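Local coordinates for L-iditol 2-dehydrogenase (Clostridium scindens, PDB 4OH1), which probably oxidises L-iditol and related polyols with NAD+, as a zinc-binding member of the zinc-containing alcohol dehydrogenase family, at residues A[161-170]-A[265-273]; A[186-194]-A[213-221]. All coordinates share one frame; numbering follows the deposited sequence.

In the fold
Following the chain from its N terminus, helix 156-168 comes first and carries the zinc ligand Glu157. Interaction 1 joins its last turns to strand 266-270, the fifth strand in sequence of the parallel Rossmann-type sheet, and so closes a long loop. Interaction 2 lies wholly within that loop. It joins helix 184-194 to the end of helix 208-216 and the turn leading to strand 221-224. The two contacts touch: Leu189 and Leu192 of helix 184-194 pack on Ala162, Leu163 and Phe271 of interaction 1. Helices 156-168 and 184-194 thus pack against each other beside the sheet, and both contacts also reach the third subunit.

Interaction 1: A[161-170]-A[265-273]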
loop_
_atom_site.group_PDB
_atom_site.type_symbol
_atom_site.label_atom_id
_atom_site.label_comp_id
_atom_site.label_asym_id
_atom_site.label_seq_id
_atom_site.Cartn_x
_atom_site.Cartn_y
_atom_site.Cartn_z
ATOM N N VAL A 161 13.843 -11.445 -10.096
ATOM C CA VAL A 161 12.618 -12.136 -10.351
ATOM C C VAL A 161 12.038 -12.727 -9.058
ATOM O O VAL A 161 10.865 -12.653 -8.778
ATOM C CB VAL A 161 12.843 -13.271 -11.374
ATOM C CG1 VAL A 161 11.570 -14.080 -11.521
ATOM C CG2 VAL A 161 13.208 -12.700 -12.738
ATOM N N ALA A 162 12.897 -13.313 -8.255
ATOM C CA ALA A 162 12.482 -13.829 -7.006
ATOM C C ALA A 162 12.002 -12.727 -6.064
ATOM O O ALA A 162 10.957 -12.908 -5.395
ATOM C CB ALA A 162 13.606 -14.617 -6.401
ATOM N N LEU A 163 12.713 -11.594 -6.022
ATOM C CA LEU A 163 12.292 -10.478 -5.201
ATOM C C LEU A 163 10.947 -9.946 -5.631
ATOM O O LEU A 163 10.122 -9.645 -4.776
ATOM C CB LEU A 163 13.308 -9.318 -5.221
ATOM C CG LEU A 163 14.542 -9.540 -4.376
ATOM C CD1 LEU A 163 15.666 -8.679 -4.861
ATOM C CD2 LEU A 163 14.294 -9.202 -2.949
ATOM N N SER A 164 10.707 -9.810 -6.927
ATOM C CA SER A 164 9.417 -9.298 -7.385
ATOM C C SER A 164 8.238 -10.199 -7.065
ATOM O O SER A 164 7.161 -9.721 -6.795
ATOM C CB SER A 164 9.385 -9.133 -8.903
ATOM O OG SER A 164 10.466 -8.320 -9.257
ATOM N N SER A 165 8.451 -11.485 -7.213
ATOM C CA SER A 165 7.466 -12.479 -6.927
ATOM C C SER A 165 7.185 -12.505 -5.424
ATOM O O SER A 165 6.033 -12.509 -5.017
ATOM C CB SER A 165 7.979 -13.860 -7.416
ATOM O OG SER A 165 8.097 -13.806 -8.847
ATOM N N ALA A 166 8.208 -12.440 -4.596
ATOM C CA ALA A 166 7.991 -12.414 -3.154
ATOM C C ALA A 166 7.210 -11.202 -2.744
ATOM O O ALA A 166 6.299 -11.297 -1.934
ATOM C CB ALA A 166 9.276 -12.488 -2.368
ATOM N N GLU A 167 7.514 -10.073 -3.346
ATOM C CA GLU A 167 6.824 -8.867 -3.007
ATOM C C GLU A 167 5.423 -8.910 -3.480
ATOM O O GLU A 167 4.529 -8.419 -2.823
ATOM C CB GLU A 167 7.538 -7.674 -3.634
ATOM C CG GLU A 167 8.820 -7.385 -2.912
ATOM C CD GLU A 167 9.722 -6.337 -3.567
ATOM O OE1 GLU A 167 9.490 -5.953 -4.740
ATOM O OE2 GLU A 167 10.699 -5.915 -2.879
ATOM N N GLN A 168 5.215 -9.476 -4.643
ATOM C CA GLN A 168 3.869 -9.587 -5.174
ATOM C C GLN A 168 2.994 -10.569 -4.338
ATOM O O GLN A 168 1.822 -10.367 -4.172
ATOM C CB GLN A 168 3.935 -10.013 -6.619
ATOM C CG GLN A 168 2.603 -10.134 -7.279
ATOM C CD GLN A 168 1.837 -8.815 -7.306
ATOM O OE1 GLN A 168 1.879 -8.112 -8.297
ATOM N NE2 GLN A 168 1.075 -8.517 -6.246
ATOM N N ALA A 169 3.597 -11.586 -3.767
ATOM C CA ALA A 169 2.909 -12.498 -2.864
ATOM C C ALA A 169 2.735 -11.918 -1.477
ATOM O O ALA A 169 2.103 -12.543 -0.589
ATOM C CB ALA A 169 3.726 -13.783 -2.753
ATOM N N LYS A 170 3.328 -10.747 -1.260
ATOM C CA LYS A 170 3.193 -10.052 -0.001
ATOM C C LYS A 170 3.716 -10.846 1.181
ATOM O O LYS A 170 3.130 -10.839 2.265
ATOM C CB LYS A 170 1.748 -9.644 0.193
ATOM C CG LYS A 170 1.437 -8.689 -0.898
ATOM C CD LYS A 170 0.029 -8.423 -1.032
ATOM C CE LYS A 170 -0.179 -7.585 -2.270
ATOM N NZ LYS A 170 -1.479 -6.896 -2.054
ATOM N N ASP A 265 -8.329 -14.636 1.577
ATOM C CA ASP A 265 -7.574 -13.411 1.459
ATOM C C ASP A 265 -6.072 -13.591 1.125
ATOM O O ASP A 265 -5.308 -12.668 1.284
ATOM C CB ASP A 265 -7.712 -12.554 2.739
ATOM C CG ASP A 265 -7.450 -11.081 2.483
ATOM O OD1 ASP A 265 -7.838 -10.580 1.382
ATOM O OD2 ASP A 265 -6.868 -10.393 3.364
ATOM N N GLY A 266 -5.646 -14.768 0.715
ATOM C CA GLY A 266 -4.251 -15.014 0.389
ATOM C C GLY A 266 -3.843 -14.514 -0.997
ATOM O O GLY A 266 -4.702 -14.166 -1.808
ATOM N N ASP A 267 -2.532 -14.517 -1.265
ATOM C CA ASP A 267 -1.984 -14.029 -2.531
ATOM C C ASP A 267 -1.213 -15.121 -3.189
ATOM O O ASP A 267 -0.224 -15.643 -2.638
ATOM C CB ASP A 267 -1.071 -12.832 -2.354
ATOM C CG ASP A 267 -1.792 -11.632 -1.848
ATOM O OD1 ASP A 267 -2.305 -10.885 -2.700
ATOM O OD2 ASP A 267 -1.839 -11.430 -0.607
ATOM N N ALA A 268 -1.669 -15.478 -4.369
ATOM C CA ALA A 268 -0.942 -16.460 -5.227
ATOM C C ALA A 268 -0.317 -15.759 -6.434
ATOM O O ALA A 268 -1.016 -15.018 -7.155
ATOM C CB ALA A 268 -1.879 -17.523 -5.714
ATOM N N VAL A 269 0.951 -16.095 -6.700
ATOM C CA VAL A 269 1.723 -15.488 -7.770
ATOM C C VAL A 269 2.228 -16.579 -8.722
ATOM O O VAL A 269 2.936 -17.513 -8.324
ATOM C CB VAL A 269 2.916 -14.715 -7.244
ATOM C CG1 VAL A 269 3.606 -14.012 -8.366
ATOM C CG2 VAL A 269 2.454 -13.645 -6.263
ATOM N N TYR A 270 1.848 -16.407 -9.986
ATOM C CA TYR A 270 2.187 -17.298 -11.075
ATOM C C TYR A 270 3.194 -16.591 -11.936
ATOM O O TYR A 270 2.860 -15.733 -12.722
ATOM C CB TYR A 270 0.907 -17.677 -11.846
ATOM C CG TYR A 270 -0.031 -18.485 -10.993
ATOM C CD1 TYR A 270 0.086 -19.862 -10.883
ATOM C CD2 TYR A 270 -1.015 -17.868 -10.243
ATOM C CE1 TYR A 270 -0.790 -20.618 -10.060
ATOM C CE2 TYR A 270 -1.868 -18.597 -9.422
ATOM C CZ TYR A 270 -1.766 -19.972 -9.352
ATOM O OH TYR A 270 -2.599 -20.643 -8.498
ATOM N N PHE A 271 4.444 -16.939 -11.732
ATOM C CA PHE A 271 5.591 -16.274 -12.374
ATOM C C PHE A 271 6.388 -17.150 -13.333
ATOM O O PHE A 271 7.306 -16.668 -13.972
ATOM C CB PHE A 271 6.557 -15.697 -11.289
ATOM C CG PHE A 271 7.225 -16.727 -10.448
ATOM C CD1 PHE A 271 6.641 -17.185 -9.286
ATOM C CD2 PHE A 271 8.488 -17.196 -10.769
ATOM C CE1 PHE A 271 7.283 -18.164 -8.475
ATOM C CE2 PHE A 271 9.133 -18.183 -9.964
ATOM C CZ PHE A 271 8.526 -18.659 -8.829
ATOM N N ALA A 272 6.071 -18.440 -13.396
ATOM C CA ALA A 272 6.725 -19.330 -14.324
ATOM C C ALA A 272 6.314 -19.015 -15.757
ATOM O O ALA A 272 5.327 -18.331 -16.022
ATOM C CB ALA A 272 6.389 -20.744 -13.993
HETATM N N MSE A 273 7.107 -19.504 -16.691
HETATM C CA MSE A 273 6.697 -19.555 -18.094
HETATM C C MSE A 273 5.906 -20.835 -18.301
HETATM O O MSE A 273 6.407 -21.924 -18.011
HETATM C CB MSE A 273 7.920 -19.649 -18.972
HETATM C CG MSE A 273 8.548 -18.347 -19.338
HETATM SE SE MSE A 273 9.413 -18.802 -20.978
HETATM C CE MSE A 273 7.751 -19.132 -22.026
HETATM O O HOH W 1 -3.608 -8.738 -2.298
#
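Helix 161-168 and strand 266-270 run roughly antiparallel, their axes 152° apart and 8.4 Å at closest approach, and Ala169 lies nearest Asp267. Asp267 and Val269 of the strand, and Phe271 just after it, all face the helix with their CB atoms. Val269 fills the middle. Its CG2 sits 3.4 Å from the backbone N of Ala169 and also touches Ala169 CB. The same methyl meets CG of Gln168 at 3.7 Å, where the two side chains cross at a slant. Ser165 CB lies over one face of the Phe271 ring, and Ser165 OG is 3.4 Å from Phe271 CG. That hydroxyl is turned beside its own backbone N (chi1 -65°) and donates to Val161 O. The backbone N of Ser165 binds the same oxygen from the opposite face of the carbonyl plane. Val161 CG1 makes a looser, oblique approach to the ring.

At the helix end, Lys170 has positive phi and completes a Schellman motif. Its extended chain passes the Asp267 carboxylate, with CD 3.6 Å from OD2. The charges do not meet directly, NZ being 4.1 Å from OD1. A water links them: it accepts from Lys170 NZ at 2.8 Å and donates to Asp267 OD1. His296 NE2 also bonds Asp267 OD1, so this oxygen has partners on the water and on the next strand.

Val161 lies near Glu157 and the bound zinc. The arrangement is helix-on-sheet packing of a Rossmann-type domain, with helix 156-168 laid along a strand of the parallel sheet.

Interaction 2: A[186-194]-A[213-221]; sequences GMMLVQLAR and LALENGADY
Arg194 bends at chi2 (-91°), which carries its guanidinium to the carbonyl of Gly218, while Gln191 stays extended beyond CG and reaches Asn217. NE and NH2 of Arg194 grip Gly218 O side-on. Arg194 NE is 2.8 Å from Gly218 O, on a lone pair in the carbonyl plane. Arg194 NH2 is 3.0 Å from Gly218 O, tilted from that plane. The oxygen itself lies at the guanidinium edge, in the plane of the group, so the two bonds fix the rotation of the guanidinium. Asp220 OD1 is 3.4 Å from Arg194 NH2, well out of the guanidinium plane. This salt bridge is one of charge alone. The other carboxylate oxygen of Asp220 accepts from Ile201 N and pairs with Arg314 of the third subunit.

Gln191 NE2 donates to Asn217 OD1 at 2.7 Å, and the two amides are nearly coplanar. Gln191 OE1 accepts from Asp316 N. The other end of the Asn217 amide turns back on the preceding helical turn. Its ND2 bonds Leu213 O at 3.0 Å in an almost straight line, from above the carbonyl plane. ND2 also bonds Lys319 O, so the buried amide is held at both ends.

Selenomethionine Met187 crosses Asn217 at about a right angle, and Met187 SE is 3.5 Å from Asn217 ND2. SE also packs on Ala214 CA, and CE on Ala214 CB. Val190 CG1 presses on the turn, 3.3 Å from Asn217 O. Gly218 has positive phi in a Schellman motif, a backbone shape that glycine readily adopts.

Gly186 belongs to a probable Rossmann GxGxxG motif. On the sheet side, Val190 and Ala214 both rest on Val203 of strand 200-205, and Val190 also reaches Ile179 of strand 176-180. Helix 156-168 packs against Met188 and Leu192 of helix 184-194.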
loop_
_atom_site.group_PDB
_atom_site.type_symbol
_atom_site.label_atom_id
_atom_site.label_comp_id
_atom_site.label_asym_id
_atom_site.label_seq_id
_atom_site.Cartn_x
_atom_site.Cartn_y
_atom_site.Cartn_z
ATOM N N GLY A 186 13.161 -21.258 -6.801
ATOM C CA GLY A 186 12.587 -21.829 -5.611
ATOM C C GLY A 186 13.457 -21.650 -4.391
ATOM O O GLY A 186 12.961 -21.265 -3.342
HETATM N N MSE A 187 14.753 -21.945 -4.524
HETATM C CA MSE A 187 15.668 -21.880 -3.403
HETATM C C MSE A 187 15.856 -20.420 -3.025
HETATM O O MSE A 187 15.883 -20.061 -1.866
HETATM C CB MSE A 187 17.009 -22.499 -3.747
HETATM C CG MSE A 187 16.977 -24.003 -4.000
HETATM SE SE MSE A 187 16.056 -25.003 -2.551
HETATM C CE MSE A 187 14.228 -25.042 -3.236
HETATM N N MSE A 188 15.923 -19.539 -3.987
HETATM C CA MSE A 188 16.000 -18.111 -3.654
HETATM C C MSE A 188 14.729 -17.608 -2.927
HETATM O O MSE A 188 14.835 -16.786 -2.033
HETATM C CB MSE A 188 16.206 -17.262 -4.906
HETATM C CG MSE A 188 17.492 -17.605 -5.609
HETATM SE SE MSE A 188 17.911 -16.491 -7.203
HETATM C CE MSE A 188 18.468 -18.036 -8.320
ATOM N N LEU A 189 13.553 -18.060 -3.354
ATOM C CA LEU A 189 12.309 -17.740 -2.642
ATOM C C LEU A 189 12.313 -18.308 -1.204
ATOM O O LEU A 189 11.804 -17.686 -0.294
ATOM C CB LEU A 189 11.112 -18.239 -3.398
ATOM C CG LEU A 189 10.842 -17.417 -4.662
ATOM C CD1 LEU A 189 9.813 -18.146 -5.506
ATOM C CD2 LEU A 189 10.379 -16.000 -4.318
ATOM N N VAL A 190 12.896 -19.466 -0.988
ATOM C CA VAL A 190 12.977 -19.975 0.365
ATOM C C VAL A 190 13.757 -18.964 1.220
ATOM O O VAL A 190 13.311 -18.550 2.312
ATOM C CB VAL A 190 13.606 -21.368 0.471
ATOM C CG1 VAL A 190 13.932 -21.711 1.892
ATOM C CG2 VAL A 190 12.657 -22.440 -0.090
ATOM N N GLN A 191 14.922 -18.560 0.741
ATOM C CA GLN A 191 15.775 -17.642 1.493
ATOM C C GLN A 191 15.100 -16.301 1.691
ATOM O O GLN A 191 15.190 -15.721 2.779
ATOM C CB GLN A 191 17.133 -17.490 0.848
ATOM C CG GLN A 191 17.951 -18.797 0.919
ATOM C CD GLN A 191 19.424 -18.643 0.615
ATOM O OE1 GLN A 191 19.995 -17.585 0.841
ATOM N NE2 GLN A 191 20.062 -19.729 0.181
ATOM N N LEU A 192 14.428 -15.816 0.657
ATOM C CA LEU A 192 13.738 -14.561 0.733
ATOM C C LEU A 192 12.501 -14.616 1.588
ATOM O O LEU A 192 12.142 -13.584 2.187
ATOM C CB LEU A 192 13.348 -14.034 -0.657
ATOM C CG LEU A 192 14.466 -13.548 -1.562
ATOM C CD1 LEU A 192 13.896 -13.229 -2.872
ATOM C CD2 LEU A 192 15.205 -12.347 -0.992
ATOM N N ALA A 193 11.831 -15.768 1.633
ATOM C CA ALA A 193 10.675 -15.911 2.521
ATOM C C ALA A 193 11.181 -15.838 3.953
ATOM O O ALA A 193 10.561 -15.174 4.748
ATOM C CB ALA A 193 9.916 -17.190 2.302
ATOM N N ARG A 194 12.332 -16.442 4.271
ATOM C CA ARG A 194 12.854 -16.280 5.591
ATOM C C ARG A 194 13.144 -14.822 5.943
ATOM O O ARG A 194 12.861 -14.379 7.075
ATOM C CB ARG A 194 14.150 -17.046 5.773
ATOM C CG ARG A 194 13.960 -18.510 5.907
ATOM C CD ARG A 194 13.803 -18.837 7.382
ATOM N NE ARG A 194 13.641 -20.253 7.642
ATOM C CZ ARG A 194 13.537 -20.784 8.856
ATOM N NH1 ARG A 194 13.597 -20.021 9.950
ATOM N NH2 ARG A 194 13.376 -22.086 8.980
ATOM N N LEU A 213 17.138 -30.254 -0.508
ATOM C CA LEU A 213 17.809 -28.994 -0.733
ATOM C C LEU A 213 16.953 -27.827 -0.196
ATOM O O LEU A 213 17.468 -26.914 0.368
ATOM C CB LEU A 213 18.113 -28.836 -2.230
ATOM C CG LEU A 213 18.922 -27.611 -2.645
ATOM C CD1 LEU A 213 20.289 -27.635 -1.993
ATOM C CD2 LEU A 213 19.053 -27.569 -4.168
ATOM N N ALA A 214 15.658 -27.877 -0.391
ATOM C CA ALA A 214 14.762 -26.919 0.206
ATOM C C ALA A 214 14.940 -26.809 1.714
ATOM O O ALA A 214 14.986 -25.683 2.271
ATOM C CB ALA A 214 13.374 -27.275 -0.096
ATOM N N LEU A 215 15.040 -27.940 2.389
ATOM C CA LEU A 215 15.241 -27.894 3.854
ATOM C C LEU A 215 16.594 -27.269 4.155
ATOM O O LEU A 215 16.694 -26.429 5.038
ATOM C CB LEU A 215 15.124 -29.265 4.498
ATOM C CG LEU A 215 13.722 -29.856 4.344
ATOM C CD1 LEU A 215 13.738 -31.293 4.791
ATOM C CD2 LEU A 215 12.632 -29.072 5.155
ATOM N N GLU A 216 17.626 -27.610 3.383
ATOM C CA GLU A 216 18.921 -26.960 3.594
ATOM C C GLU A 216 18.911 -25.454 3.355
ATOM O O GLU A 216 19.739 -24.745 3.876
ATOM C CB GLU A 216 19.992 -27.561 2.707
ATOM C CG GLU A 216 20.729 -28.681 3.347
ATOM C CD GLU A 216 21.079 -29.775 2.344
ATOM O OE1 GLU A 216 21.367 -29.459 1.163
ATOM O OE2 GLU A 216 21.050 -30.960 2.747
ATOM N N ASN A 217 18.036 -24.969 2.508
ATOM C CA ASN A 217 17.961 -23.525 2.273
ATOM C C ASN A 217 17.101 -22.774 3.291
ATOM O O ASN A 217 16.998 -21.572 3.199
ATOM C CB ASN A 217 17.460 -23.234 0.842
ATOM C CG ASN A 217 18.581 -23.252 -0.161
ATOM O OD1 ASN A 217 19.175 -22.238 -0.452
ATOM N ND2 ASN A 217 18.931 -24.432 -0.619
ATOM N N GLY A 218 16.477 -23.478 4.240
ATOM C CA GLY A 218 15.647 -22.836 5.273
ATOM C C GLY A 218 14.166 -23.135 5.266
ATOM O O GLY A 218 13.446 -22.557 6.037
ATOM N N ALA A 219 13.694 -24.065 4.438
ATOM C CA ALA A 219 12.295 -24.349 4.432
ATOM C C ALA A 219 11.970 -25.095 5.688
ATOM O O ALA A 219 12.754 -25.890 6.134
ATOM C CB ALA A 219 11.954 -25.195 3.277
ATOM N N ASP A 220 10.784 -24.899 6.221
ATOM C CA ASP A 220 10.318 -25.689 7.363
ATOM C C ASP A 220 9.869 -27.077 6.923
ATOM O O ASP A 220 10.148 -28.060 7.592
ATOM C CB ASP A 220 9.161 -24.963 8.101
ATOM C CG ASP A 220 9.548 -23.577 8.578
ATOM O OD1 ASP A 220 10.333 -23.500 9.509
ATOM O OD2 ASP A 220 9.146 -22.553 7.999
ATOM N N TYR A 221 9.155 -27.167 5.808
ATOM C CA TYR A 221 8.696 -28.446 5.337
ATOM C C TYR A 221 8.950 -28.534 3.846
ATOM O O TYR A 221 8.971 -27.529 3.131
ATOM C CB TYR A 221 7.190 -28.591 5.605
ATOM C CG TYR A 221 6.841 -28.405 7.041
ATOM C CD1 TYR A 221 7.193 -29.364 7.984
ATOM C CD2 TYR A 221 6.225 -27.263 7.479
ATOM C CE1 TYR A 221 6.900 -29.209 9.303
ATOM C CE2 TYR A 221 5.936 -27.083 8.838
ATOM C CZ TYR A 221 6.285 -28.076 9.718
ATOM O OH TYR A 221 6.039 -27.942 11.038
#